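Local atomic coordinates of Alr3699 protein (Nostoc sp., PDB entry 4XSO), a protein that is of unknown precise function but belongs to the GT-B clan of glycosyltransferases, with two Rossmann-like domains, each built round a parallel beta sheet. Residues I9-Q14 with I26-P31; K30-R35 with Q375-T380; N103-L108 with R141-L146; P121-L126 with E379-L384. All blocks are in the same frame, centred on the assembly; numbering follows the deposited sequence.

Contact 1 of 4, residues I9-Q14 with I26-P31; sequences ILFLDQ and IDIAKP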
loop_
_atom_site.group_PDB
_atom_site.type_symbol
_atom_site.label_atom_id
_atom_site.label_comp_id
_atom_site.label_asym_id
_atom_site.label_seq_id
_atom_site.Cartn_x
_atom_site.Cartn_y
_atom_site.Cartn_z
ATOM N N ILE A 9 8.276 -7.460 18.363
ATOM C CA ILE A 9 7.902 -7.983 17.059
ATOM C C ILE A 9 6.447 -7.828 16.767
ATOM O O ILE A 9 5.615 -8.197 17.621
ATOM C CB ILE A 9 8.272 -9.473 16.905
ATOM C CG1 ILE A 9 9.729 -9.704 17.229
ATOM C CG2 ILE A 9 7.875 -9.997 15.499
ATOM C CD1 ILE A 9 10.199 -11.148 16.943
ATOM N N LEU A 10 6.142 -7.318 15.562
ATOM C CA LEU A 10 4.851 -7.346 15.069
ATOM C C LEU A 10 4.770 -8.481 14.014
ATOM O O LEU A 10 5.320 -8.370 12.914
ATOM C CB LEU A 10 4.407 -5.920 14.534
ATOM C CG LEU A 10 3.084 -5.997 13.725
ATOM C CD1 LEU A 10 1.916 -6.315 14.621
ATOM C CD2 LEU A 10 2.751 -4.733 12.930
ATOM N N PHE A 11 4.082 -9.542 14.371
ATOM C CA PHE A 11 3.872 -10.724 13.534
ATOM C C PHE A 11 2.606 -10.410 12.815
ATOM O O PHE A 11 1.679 -9.845 13.431
ATOM C CB PHE A 11 3.680 -12.024 14.338
ATOM C CG PHE A 11 4.901 -12.498 15.090
ATOM C CD1 PHE A 11 5.889 -13.256 14.451
ATOM C CD2 PHE A 11 5.058 -12.209 16.448
ATOM C CE1 PHE A 11 6.999 -13.695 15.127
ATOM C CE2 PHE A 11 6.120 -12.777 17.149
ATOM C CZ PHE A 11 7.114 -13.460 16.500
ATOM N N LEU A 12 2.570 -10.771 11.536
ATOM C CA LEU A 12 1.402 -10.600 10.724
ATOM C C LEU A 12 1.017 -11.864 10.014
ATOM O O LEU A 12 1.850 -12.603 9.459
ATOM C CB LEU A 12 1.661 -9.518 9.645
ATOM C CG LEU A 12 1.841 -8.096 10.078
ATOM C CD1 LEU A 12 2.197 -7.231 8.844
ATOM C CD2 LEU A 12 0.541 -7.625 10.729
ATOM N N ASP A 13 -0.277 -12.140 9.983
ATOM C CA ASP A 13 -0.717 -13.381 9.376
ATOM C C ASP A 13 -2.137 -13.213 8.813
ATOM O O ASP A 13 -3.021 -12.725 9.486
ATOM C CB ASP A 13 -0.602 -14.526 10.379
ATOM C CG ASP A 13 -0.855 -15.905 9.755
ATOM O OD1 ASP A 13 -1.959 -16.124 9.174
ATOM O OD2 ASP A 13 0.011 -16.820 9.909
ATOM N N GLN A 14 -2.357 -13.627 7.562
ATOM C CA GLN A 14 -3.599 -13.230 6.886
ATOM C C GLN A 14 -4.818 -14.003 7.388
ATOM O O GLN A 14 -5.946 -13.540 7.246
ATOM C CB GLN A 14 -3.504 -13.411 5.359
ATOM C CG GLN A 14 -3.658 -14.860 4.928
ATOM C CD GLN A 14 -3.033 -15.106 3.531
ATOM O OE1 GLN A 14 -1.968 -14.609 3.202
ATOM N NE2 GLN A 14 -3.714 -15.878 2.722
ATOM N N ILE A 26 2.411 -19.998 16.432
ATOM C CA ILE A 26 2.248 -20.116 17.908
ATOM C C ILE A 26 3.618 -20.324 18.571
ATOM O O ILE A 26 4.025 -19.607 19.513
ATOM C CB ILE A 26 1.307 -21.293 18.324
ATOM C CG1 ILE A 26 -0.109 -21.139 17.746
ATOM C CG2 ILE A 26 1.246 -21.447 19.841
ATOM C CD1 ILE A 26 -0.697 -19.777 17.914
ATOM N N ASP A 27 4.309 -21.339 18.054
ATOM C CA ASP A 27 5.620 -21.780 18.515
ATOM C C ASP A 27 6.705 -20.740 18.285
ATOM O O ASP A 27 7.576 -20.480 19.174
ATOM C CB ASP A 27 6.003 -23.122 17.813
ATOM C CG ASP A 27 5.113 -24.317 18.279
ATOM O OD1 ASP A 27 4.709 -24.349 19.474
ATOM O OD2 ASP A 27 4.758 -25.180 17.446
ATOM N N ILE A 28 6.643 -20.068 17.143
ATOM C CA ILE A 28 7.650 -18.999 16.864
ATOM C C ILE A 28 7.466 -17.796 17.817
ATOM O O ILE A 28 8.416 -17.295 18.350
ATOM C CB ILE A 28 7.542 -18.557 15.402
ATOM C CG1 ILE A 28 7.954 -19.659 14.429
ATOM C CG2 ILE A 28 8.400 -17.356 15.142
ATOM C CD1 ILE A 28 7.330 -19.470 13.054
ATOM N N ALA A 29 6.211 -17.427 18.075
ATOM C CA ALA A 29 5.837 -16.277 18.857
ATOM C C ALA A 29 5.913 -16.408 20.400
ATOM O O ALA A 29 6.176 -15.409 21.115
ATOM C CB ALA A 29 4.450 -15.864 18.443
ATOM N N LYS A 30 5.763 -17.615 20.927
ATOM C CA LYS A 30 5.697 -17.785 22.369
ATOM C C LYS A 30 6.848 -17.204 23.136
ATOM O O LYS A 30 6.602 -16.588 24.152
ATOM C CB LYS A 30 5.495 -19.271 22.796
ATOM C CG LYS A 30 4.027 -19.627 23.062
ATOM C CD LYS A 30 3.824 -21.018 23.684
ATOM C CE LYS A 30 3.944 -22.149 22.669
ATOM N NZ LYS A 30 3.480 -23.470 23.190
ATOM N N PRO A 31 8.105 -17.392 22.657
ATOM C CA PRO A 31 9.254 -16.834 23.332
ATOM C C PRO A 31 9.213 -15.313 23.375
ATOM O O PRO A 31 9.975 -14.701 24.158
ATOM C CB PRO A 31 10.456 -17.315 22.500
ATOM C CG PRO A 31 9.958 -18.497 21.774
ATOM C CD PRO A 31 8.497 -18.277 21.549
#
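F11 of strand 9-13 meets helix 20-29 through the far end of its ring, which reaches A29 and I28 and contributes about half of the 112 Å² buried here. The methyl of A29 sits over one ring face as a CH-pi contact, with CB 4.2 Å from the centroid of the F11 ring and 28° off its normal. It leans toward one side of the ring, where A29 CB comes within 3.7 Å of F11 CE2. I28 CG2 comes in obliquely to F11 CE1 at 3.9 Å, from the same side of the ring plane as A29 CB. With CG anti to its own carbonyl carbon (chi1 -67°), F11 sends its ring out from the sheet to the helix instead of along the strand. Two residues earlier on the same strand, I9 lays CG2 over the centre of the opposite face, 3.5 Å above the ring plane, so the F11 ring is held between an isoleucine methyl and an alanine methyl. Y101 of the adjacent strand 99-102 adds an edge-to-face contact with F11 and also touches I28, while A36 and V38 flank F11 from strand 36-40. Strand 9-13, helix 20-29 and strand 36-40 form the first beta-alpha-beta unit of the N-terminal Rossmann-like domain, and this contact seats its helix on the sheet. No hydrogen bond crosses between the segments. The attachment is therefore wholly apolar: it depends on buried surface and on the fit of the A29 methyl to the aromatic face, with I28 CG2 beside it and no polar pair to fix its direction.

Contact 2 of 4, residues K30-R35 with Q375-T380; sequences KPYRDR and QQIAET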
loop_
_atom_site.group_PDB
_atom_site.type_symbol
_atom_site.label_atom_id
_atom_site.label_comp_id
_atom_site.label_asym_id
_atom_site.label_seq_id
_atom_site.Cartn_x
_atom_site.Cartn_y
_atom_site.Cartn_z
ATOM N N LYS A 30 5.763 -17.615 20.927
ATOM C CA LYS A 30 5.697 -17.785 22.369
ATOM C C LYS A 30 6.848 -17.204 23.136
ATOM O O LYS A 30 6.602 -16.588 24.152
ATOM C CB LYS A 30 5.495 -19.271 22.796
ATOM C CG LYS A 30 4.027 -19.627 23.062
ATOM C CD LYS A 30 3.824 -21.018 23.684
ATOM C CE LYS A 30 3.944 -22.149 22.669
ATOM N NZ LYS A 30 3.480 -23.470 23.190
ATOM N N PRO A 31 8.105 -17.392 22.657
ATOM C CA PRO A 31 9.254 -16.834 23.332
ATOM C C PRO A 31 9.213 -15.313 23.375
ATOM O O PRO A 31 9.975 -14.701 24.158
ATOM C CB PRO A 31 10.456 -17.315 22.500
ATOM C CG PRO A 31 9.958 -18.497 21.774
ATOM C CD PRO A 31 8.497 -18.277 21.549
ATOM N N TYR A 32 8.354 -14.718 22.550
ATOM C CA TYR A 32 8.371 -13.230 22.394
ATOM C C TYR A 32 7.065 -12.640 22.899
ATOM O O TYR A 32 6.800 -11.443 22.725
ATOM C CB TYR A 32 8.562 -12.827 20.902
ATOM C CG TYR A 32 9.834 -13.357 20.384
ATOM C CD1 TYR A 32 11.041 -12.705 20.694
ATOM C CD2 TYR A 32 9.862 -14.477 19.555
ATOM C CE1 TYR A 32 12.271 -13.190 20.265
ATOM C CE2 TYR A 32 11.077 -14.972 19.090
ATOM C CZ TYR A 32 12.276 -14.331 19.444
ATOM O OH TYR A 32 13.479 -14.867 19.059
ATOM N N ARG A 33 6.259 -13.461 23.569
ATOM C CA ARG A 33 4.949 -13.065 23.838
ATOM C C ARG A 33 4.828 -11.873 24.814
ATOM O O ARG A 33 3.755 -11.308 24.859
ATOM C CB ARG A 33 4.045 -14.245 24.224
ATOM C CG ARG A 33 4.193 -14.701 25.629
ATOM C CD ARG A 33 3.293 -15.872 25.866
ATOM N NE ARG A 33 3.347 -16.210 27.271
ATOM C CZ ARG A 33 2.834 -17.314 27.797
ATOM N NH1 ARG A 33 2.922 -17.499 29.105
ATOM N NH2 ARG A 33 2.217 -18.221 27.040
ATOM N N ASP A 34 5.875 -11.499 25.557
ATOM C CA ASP A 34 5.830 -10.270 26.365
ATOM C C ASP A 34 6.231 -9.022 25.552
ATOM O O ASP A 34 6.188 -7.898 26.031
ATOM C CB ASP A 34 6.763 -10.386 27.535
ATOM C CG ASP A 34 8.176 -10.841 27.108
ATOM O OD1 ASP A 34 8.412 -11.427 25.978
ATOM O OD2 ASP A 34 9.059 -10.564 27.883
ATOM N N ARG A 35 6.615 -9.221 24.310
ATOM C CA ARG A 35 7.075 -8.112 23.490
ATOM C C ARG A 35 6.681 -8.337 22.013
ATOM O O ARG A 35 7.449 -8.037 21.065
ATOM C CB ARG A 35 8.603 -7.934 23.662
ATOM C CG ARG A 35 9.455 -9.149 23.250
ATOM C CD ARG A 35 10.876 -9.007 23.785
ATOM N NE ARG A 35 11.755 -10.179 23.714
ATOM C CZ ARG A 35 12.739 -10.417 22.852
ATOM N NH1 ARG A 35 13.054 -9.627 21.848
ATOM N NH2 ARG A 35 13.404 -11.511 22.969
ATOM N N GLN A 375 16.320 -21.283 18.982
ATOM C CA GLN A 375 17.669 -20.698 19.010
ATOM C C GLN A 375 18.061 -20.191 17.611
ATOM O O GLN A 375 18.603 -19.096 17.447
ATOM C CB GLN A 375 18.710 -21.705 19.453
ATOM C CG GLN A 375 18.476 -22.189 20.871
ATOM C CD GLN A 375 19.466 -23.249 21.400
ATOM O OE1 GLN A 375 20.060 -24.050 20.646
ATOM N NE2 GLN A 375 19.607 -23.277 22.725
ATOM N N GLN A 376 17.810 -21.001 16.603
ATOM C CA GLN A 376 18.120 -20.575 15.222
ATOM C C GLN A 376 17.352 -19.292 14.845
ATOM O O GLN A 376 17.901 -18.323 14.292
ATOM C CB GLN A 376 17.732 -21.713 14.281
ATOM C CG GLN A 376 18.701 -22.841 14.388
ATOM C CD GLN A 376 18.255 -24.042 13.591
ATOM O OE1 GLN A 376 17.345 -23.976 12.728
ATOM N NE2 GLN A 376 18.884 -25.167 13.879
ATOM N N ILE A 377 16.055 -19.274 15.125
ATOM C CA ILE A 377 15.282 -18.071 14.866
ATOM C C ILE A 377 15.868 -16.837 15.610
ATOM O O ILE A 377 16.074 -15.783 15.003
ATOM C CB ILE A 377 13.792 -18.323 15.216
ATOM C CG1 ILE A 377 13.182 -19.333 14.217
ATOM C CG2 ILE A 377 13.017 -17.033 15.203
ATOM C CD1 ILE A 377 11.738 -19.704 14.490
ATOM N N ALA A 378 16.127 -16.980 16.914
ATOM C CA ALA A 378 16.655 -15.876 17.751
ATOM C C ALA A 378 18.016 -15.398 17.189
ATOM O O ALA A 378 18.223 -14.222 17.010
ATOM C CB ALA A 378 16.856 -16.348 19.185
ATOM N N GLU A 379 18.921 -16.325 16.877
ATOM C CA GLU A 379 20.213 -15.955 16.281
ATOM C C GLU A 379 20.010 -15.264 14.972
ATOM O O GLU A 379 20.634 -14.219 14.683
ATOM C CB GLU A 379 21.132 -17.164 16.091
ATOM C CG GLU A 379 21.519 -17.664 17.496
ATOM C CD GLU A 379 22.488 -18.854 17.575
ATOM O OE1 GLU A 379 23.050 -19.288 16.550
ATOM O OE2 GLU A 379 22.664 -19.378 18.706
ATOM N N THR A 380 19.102 -15.778 14.170
ATOM C CA THR A 380 18.910 -15.145 12.880
ATOM C C THR A 380 18.300 -13.713 13.062
ATOM O O THR A 380 18.700 -12.794 12.393
ATOM C CB THR A 380 18.094 -16.052 11.968
ATOM O OG1 THR A 380 18.743 -17.346 11.851
ATOM C CG2 THR A 380 18.002 -15.420 10.618
#
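Y32 points its phenol end at helix 370-382, where OH lies 3.6 Å from A378 CA and 3.7 Å from A378 CB. The hydroxyl thus rests against the flank of the helix beside a methyl, and I377 CG2 is a looser neighbour at 4.4 Å from the same Y32 OH. CG of Y32 stands anti to the carbonyl carbon (chi1 -60°), which sends the ring from the loop toward the helix. Two residues of its own segment bracket the ring differently. P31 CB lies over one face, offset toward the rim, whereas R35 meets an edge: Y32 CD1 is 3.5 Å above the centre of the guanidinium plane, and R35 CZ lies in the plane of the ring. R35 NH1 is hydrogen-bonded to M7 O, and the type I turn from Y32 to R35 closes with R35 N to Y32 O at 2.7 Å. On the helix, Q376 O accepts from T380 N and T380 OG1 on opposite faces of its carbonyl plane. L381, one turn on from I377, also touches Y32. Across the segments there is no hydrogen bond, so the phenol serves as a packing surface, and its van der Waals fit joins the C-terminal helix to the loop before strand 36-40.

Contact 3 of 4, residues N103-L108 with R141-L146; sequences NTQKAL and RVAVNL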
loop_
_atom_site.group_PDB
_atom_site.type_symbol
_atom_site.label_atom_id
_atom_site.label_comp_id
_atom_site.label_asym_id
_atom_site.label_seq_id
_atom_site.Cartn_x
_atom_site.Cartn_y
_atom_site.Cartn_z
ATOM N N ASN A 103 4.077 -13.773 7.985
ATOM C CA ASN A 103 3.985 -15.207 8.032
ATOM C C ASN A 103 3.165 -15.857 6.889
ATOM O O ASN A 103 3.059 -17.067 6.817
ATOM C CB ASN A 103 3.467 -15.617 9.406
ATOM C CG ASN A 103 3.879 -17.042 9.777
ATOM O OD1 ASN A 103 5.038 -17.339 9.822
ATOM N ND2 ASN A 103 2.908 -17.905 10.085
ATOM N N THR A 104 2.613 -15.038 6.006
ATOM C CA THR A 104 1.784 -15.511 4.905
ATOM C C THR A 104 1.906 -14.487 3.816
ATOM O O THR A 104 2.516 -13.407 4.007
ATOM C CB THR A 104 0.271 -15.665 5.262
ATOM O OG1 THR A 104 -0.331 -14.365 5.416
ATOM C CG2 THR A 104 0.071 -16.509 6.489
ATOM N N GLN A 105 1.409 -14.838 2.611
ATOM C CA GLN A 105 1.583 -13.953 1.441
ATOM C C GLN A 105 0.965 -12.588 1.488
ATOM O O GLN A 105 1.596 -11.590 1.141
ATOM C CB GLN A 105 1.055 -14.605 0.157
ATOM C CG GLN A 105 2.022 -15.523 -0.505
ATOM C CD GLN A 105 1.483 -16.083 -1.828
ATOM O OE1 GLN A 105 1.281 -17.302 -1.964
ATOM N NE2 GLN A 105 1.230 -15.195 -2.794
ATOM N N LYS A 106 -0.301 -12.524 1.807
ATOM C CA LYS A 106 -0.918 -11.226 1.992
ATOM C C LYS A 106 -0.303 -10.423 3.139
ATOM O O LYS A 106 -0.335 -9.166 3.139
ATOM C CB LYS A 106 -2.391 -11.405 2.304
ATOM C CG LYS A 106 -3.179 -12.285 1.297
ATOM C CD LYS A 106 -4.644 -11.851 1.295
ATOM C CE LYS A 106 -5.622 -12.995 1.188
ATOM N NZ LYS A 106 -5.805 -13.410 -0.220
ATOM N N ALA A 107 0.236 -11.106 4.138
ATOM C CA ALA A 107 0.855 -10.352 5.269
ATOM C C ALA A 107 2.135 -9.755 4.747
ATOM O O ALA A 107 2.561 -8.649 5.156
ATOM C CB ALA A 107 1.114 -11.239 6.480
ATOM N N LEU A 108 2.756 -10.448 3.788
ATOM C CA LEU A 108 4.011 -9.978 3.178
ATOM C C LEU A 108 3.741 -8.704 2.305
ATOM O O LEU A 108 4.455 -7.704 2.353
ATOM C CB LEU A 108 4.740 -11.107 2.370
ATOM C CG LEU A 108 5.792 -10.373 1.534
ATOM C CD1 LEU A 108 7.031 -10.130 2.383
ATOM C CD2 LEU A 108 6.022 -11.060 0.236
ATOM N N ARG A 141 4.419 -13.013 -8.619
ATOM C CA ARG A 141 5.250 -11.878 -9.015
ATOM C C ARG A 141 5.294 -10.788 -7.909
ATOM O O ARG A 141 6.334 -10.262 -7.596
ATOM C CB ARG A 141 4.755 -11.241 -10.341
ATOM C CG ARG A 141 5.095 -11.949 -11.658
ATOM C CD ARG A 141 6.421 -12.709 -11.601
ATOM N NE ARG A 141 6.982 -13.023 -12.920
ATOM C CZ ARG A 141 6.738 -14.124 -13.636
ATOM N NH1 ARG A 141 5.909 -15.085 -13.201
ATOM N NH2 ARG A 141 7.332 -14.251 -14.811
ATOM N N VAL A 142 4.152 -10.478 -7.341
ATOM C CA VAL A 142 4.026 -9.432 -6.348
ATOM C C VAL A 142 4.782 -9.851 -5.084
ATOM O O VAL A 142 5.650 -9.146 -4.618
ATOM C CB VAL A 142 2.546 -9.134 -6.075
ATOM C CG1 VAL A 142 2.358 -8.270 -4.814
ATOM C CG2 VAL A 142 1.984 -8.365 -7.259
ATOM N N ALA A 143 4.459 -11.018 -4.559
ATOM C CA ALA A 143 5.172 -11.595 -3.429
ATOM C C ALA A 143 6.696 -11.618 -3.612
ATOM O O ALA A 143 7.443 -11.100 -2.804
ATOM C CB ALA A 143 4.639 -13.003 -3.174
ATOM N N VAL A 144 7.168 -12.196 -4.705
ATOM C CA VAL A 144 8.583 -12.268 -4.952
ATOM C C VAL A 144 9.230 -10.866 -4.987
ATOM O O VAL A 144 10.296 -10.577 -4.379
ATOM C CB VAL A 144 8.809 -13.023 -6.282
ATOM C CG1 VAL A 144 10.161 -12.743 -6.871
ATOM C CG2 VAL A 144 8.571 -14.525 -6.117
ATOM N N ASN A 145 8.607 -9.989 -5.744
ATOM C CA ASN A 145 9.174 -8.665 -5.925
ATOM C C ASN A 145 9.248 -7.886 -4.587
ATOM O O ASN A 145 10.235 -7.246 -4.278
ATOM C CB ASN A 145 8.341 -7.914 -6.888
ATOM C CG ASN A 145 8.760 -6.452 -6.991
ATOM O OD1 ASN A 145 7.910 -5.543 -6.987
ATOM N ND2 ASN A 145 10.076 -6.218 -7.096
ATOM N N LEU A 146 8.182 -7.921 -3.824
ATOM C CA LEU A 146 8.169 -7.206 -2.573
ATOM C C LEU A 146 9.214 -7.819 -1.616
ATOM O O LEU A 146 9.945 -7.126 -0.921
ATOM C CB LEU A 146 6.777 -7.243 -1.955
ATOM C CG LEU A 146 5.778 -6.362 -2.783
ATOM C CD1 LEU A 146 4.402 -6.334 -2.161
ATOM C CD2 LEU A 146 6.282 -4.942 -2.799
#
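L108 and A143 form the main meeting point of helices 105-118 and 137-150, with Q105 and L146 at its margins. The L108 side chain has CG anti to the backbone N (chi1 166°), which carries it across the gap and presents CD2 to the neighbouring helix. There CD2 lies 3.4 Å from A143 O and 4.2 Å from A143 CB, so the leucine methyl presses against the backbone of the other helix as well as its short side chain. L146, one helical turn on from A143, brings CB to 4.5 Å from L108 CD2, a looser contact. Q105 runs extended beyond CG (chi2 -176°), and its amide end comes closer to the other helix than its CB direction would suggest; NE2 stops 4.1 Å from A143 CB, a van der Waals approach without a hydrogen bond. The small alanine lets the backbones draw near, with Q105 CA and A143 CA 6.5 Å apart. T104 is the N-cap residue of helix 105-118, and its OG1 bonds Q14 OE1, which also receives K106 N. The two helices are consecutive in the chain and are separated by strand 122-126, whose L122 and Y124 pack beneath L108, while Q105 also touches Y124. On another side, V142 and L146 pack on I117 and F116 of the second subunit, placing this helix pair between the N-terminal sheet and the dimer partner.

Contact 4 of 4, residues P121-L126 with E379-L384; sequences PLVYHL and ETLSSL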
loop_
_atom_site.group_PDB
_atom_site.type_symbol
_atom_site.label_atom_id
_atom_site.label_comp_id
_atom_site.label_asym_id
_atom_site.label_seq_id
_atom_site.Cartn_x
_atom_site.Cartn_y
_atom_site.Cartn_z
ATOM N N PRO A 121 12.501 -2.937 9.862
ATOM C CA PRO A 121 12.852 -4.086 9.004
ATOM C C PRO A 121 11.716 -5.152 8.921
ATOM O O PRO A 121 10.833 -5.209 9.756
ATOM C CB PRO A 121 14.081 -4.668 9.665
ATOM C CG PRO A 121 14.059 -4.120 11.097
ATOM C CD PRO A 121 13.347 -2.811 11.057
ATOM N N LEU A 122 11.793 -5.972 7.899
ATOM C CA LEU A 122 10.799 -6.952 7.590
ATOM C C LEU A 122 11.501 -8.300 7.385
ATOM O O LEU A 122 12.530 -8.415 6.688
ATOM C CB LEU A 122 10.112 -6.543 6.317
ATOM C CG LEU A 122 9.200 -7.545 5.621
ATOM C CD1 LEU A 122 7.940 -7.689 6.436
ATOM C CD2 LEU A 122 8.888 -7.139 4.147
ATOM N N VAL A 123 10.874 -9.299 7.972
ATOM C CA VAL A 123 11.181 -10.701 7.793
ATOM C C VAL A 123 9.945 -11.332 7.227
ATOM O O VAL A 123 8.841 -11.070 7.675
ATOM C CB VAL A 123 11.485 -11.415 9.131
ATOM C CG1 VAL A 123 11.687 -12.884 8.837
ATOM C CG2 VAL A 123 12.733 -10.820 9.822
ATOM N N TYR A 124 10.129 -12.125 6.202
ATOM C CA TYR A 124 9.122 -12.935 5.630
ATOM C C TYR A 124 9.452 -14.417 5.952
ATOM O O TYR A 124 10.502 -14.891 5.601
ATOM C CB TYR A 124 9.165 -12.754 4.113
ATOM C CG TYR A 124 8.195 -13.567 3.263
ATOM C CD1 TYR A 124 6.996 -13.977 3.736
ATOM C CD2 TYR A 124 8.504 -13.849 1.912
ATOM C CE1 TYR A 124 6.109 -14.674 2.935
ATOM C CE2 TYR A 124 7.638 -14.547 1.096
ATOM C CZ TYR A 124 6.435 -14.944 1.622
ATOM O OH TYR A 124 5.510 -15.596 0.842
ATOM N N HIS A 125 8.545 -15.102 6.618
ATOM C CA HIS A 125 8.642 -16.550 6.832
ATOM C C HIS A 125 7.754 -17.244 5.888
ATOM O O HIS A 125 6.545 -17.059 5.949
ATOM C CB HIS A 125 8.198 -16.872 8.234
ATOM C CG HIS A 125 8.605 -18.221 8.667
ATOM N ND1 HIS A 125 8.999 -18.475 9.950
ATOM C CD2 HIS A 125 8.704 -19.394 7.992
ATOM C CE1 HIS A 125 9.297 -19.755 10.067
ATOM N NE2 HIS A 125 9.120 -20.338 8.898
ATOM N N LEU A 126 8.387 -17.941 4.951
ATOM C CA LEU A 126 7.760 -18.518 3.805
ATOM C C LEU A 126 7.399 -19.944 4.209
ATOM O O LEU A 126 8.291 -20.801 4.447
ATOM C CB LEU A 126 8.791 -18.519 2.682
ATOM C CG LEU A 126 8.408 -19.163 1.336
ATOM C CD1 LEU A 126 7.226 -18.477 0.667
ATOM C CD2 LEU A 126 9.585 -19.154 0.385
ATOM N N GLU A 379 18.921 -16.325 16.877
ATOM C CA GLU A 379 20.213 -15.955 16.281
ATOM C C GLU A 379 20.010 -15.264 14.972
ATOM O O GLU A 379 20.634 -14.219 14.683
ATOM C CB GLU A 379 21.132 -17.164 16.091
ATOM C CG GLU A 379 21.519 -17.664 17.496
ATOM C CD GLU A 379 22.488 -18.854 17.575
ATOM O OE1 GLU A 379 23.050 -19.288 16.550
ATOM O OE2 GLU A 379 22.664 -19.378 18.706
ATOM N N THR A 380 19.102 -15.778 14.170
ATOM C CA THR A 380 18.910 -15.145 12.880
ATOM C C THR A 380 18.300 -13.713 13.062
ATOM O O THR A 380 18.700 -12.794 12.393
ATOM C CB THR A 380 18.094 -16.052 11.968
ATOM O OG1 THR A 380 18.743 -17.346 11.851
ATOM C CG2 THR A 380 18.002 -15.420 10.618
ATOM N N LEU A 381 17.367 -13.518 13.994
ATOM C CA LEU A 381 16.842 -12.178 14.286
ATOM C C LEU A 381 17.914 -11.201 14.847
ATOM O O LEU A 381 17.937 -10.034 14.481
ATOM C CB LEU A 381 15.650 -12.252 15.219
ATOM C CG LEU A 381 14.430 -12.869 14.514
ATOM C CD1 LEU A 381 13.325 -13.067 15.510
ATOM C CD2 LEU A 381 13.974 -12.066 13.300
ATOM N N SER A 382 18.812 -11.659 15.702
ATOM C CA SER A 382 19.806 -10.737 16.269
ATOM C C SER A 382 20.842 -10.383 15.199
ATOM O O SER A 382 21.454 -9.337 15.223
ATOM C CB SER A 382 20.474 -11.354 17.464
ATOM O OG SER A 382 21.172 -12.459 17.014
ATOM N N SER A 383 21.020 -11.277 14.235
ATOM C CA SER A 383 21.790 -11.005 13.041
ATOM C C SER A 383 21.340 -9.751 12.253
ATOM O O SER A 383 22.044 -9.313 11.388
ATOM C CB SER A 383 21.718 -12.233 12.145
ATOM O OG SER A 383 22.243 -11.965 10.881
ATOM N N LEU A 384 20.187 -9.168 12.542
ATOM C CA LEU A 384 19.777 -7.936 11.872
ATOM C C LEU A 384 19.228 -6.876 12.861
ATOM O O LEU A 384 19.752 -6.732 13.984
ATOM C CB LEU A 384 18.771 -8.310 10.770
ATOM C CG LEU A 384 17.409 -8.864 11.176
ATOM C CD1 LEU A 384 16.407 -7.734 11.093
ATOM C CD2 LEU A 384 16.920 -9.985 10.283
#
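The beginning of strand 122-126 lies beside the end of helix 370-382, with P121 and L384 8.4 Å apart between their CA atoms and V123 and L381 8.7 Å apart, distances bridged by side chains reaching in from both segments. V123 is central to the contact. Its CG2, anti to the carbonyl carbon, approaches L381 CD2 at 3.9 Å and L384 CD2 at 4.3 Å, so one methyl serves two leucines. The V123 and L381 side chains cross at about a right angle, and L381 makes its contact through the tip of its side chain, CD2. L384, the last modelled residue, has CG in the crowded position between its backbone N and carbonyl carbon (chi1 67°); this turns the side chain back toward the strand, where its CD1 meets P121 CB at 4.1 Å. The helix terminus is tied by E379 O, which accepts S383 N and S382 OG, at 3.0 Å each, from the same face of its carbonyl plane. V123 also packs on L99 and Y101 of one neighbouring strand and on L153 and I155 of the other, and L384 touches L99 as well. A C-terminal helix that returns to cover the N-terminal Rossmann-like domain is a familiar feature of GT-B glycosyltransferases. Here that return is secured by aliphatic packing without a cross-segment hydrogen bond. V123 and L381 are buried in the protein, whereas L384 is exposed overall although the strand covers about as much of it as the helix end does of V123; the attachment rests on dispersion and aliphatic burial.

From the N terminus, contact 1 closes first, a short local loop within the first beta-alpha-beta unit. Contact 2 opens where contact 1 ends, sharing K30 and P31, and closes only at the C-terminal helix, spanning nearly the whole chain. Contact 3 falls within that long loop and joins two consecutive helices of the N-terminal domain. Contact 4 opens between the segments of contact 3 and closes far beyond it, so the two cross; it ends on helix 370-382, sharing E379 and T380 with contact 2. Contacts 2 and 4 thus bring the last helix back to the N-terminal domain, while contacts 1 and 3 fasten helices within it. L381 touches both I9 and Y32, joining contacts 1, 2 and 4.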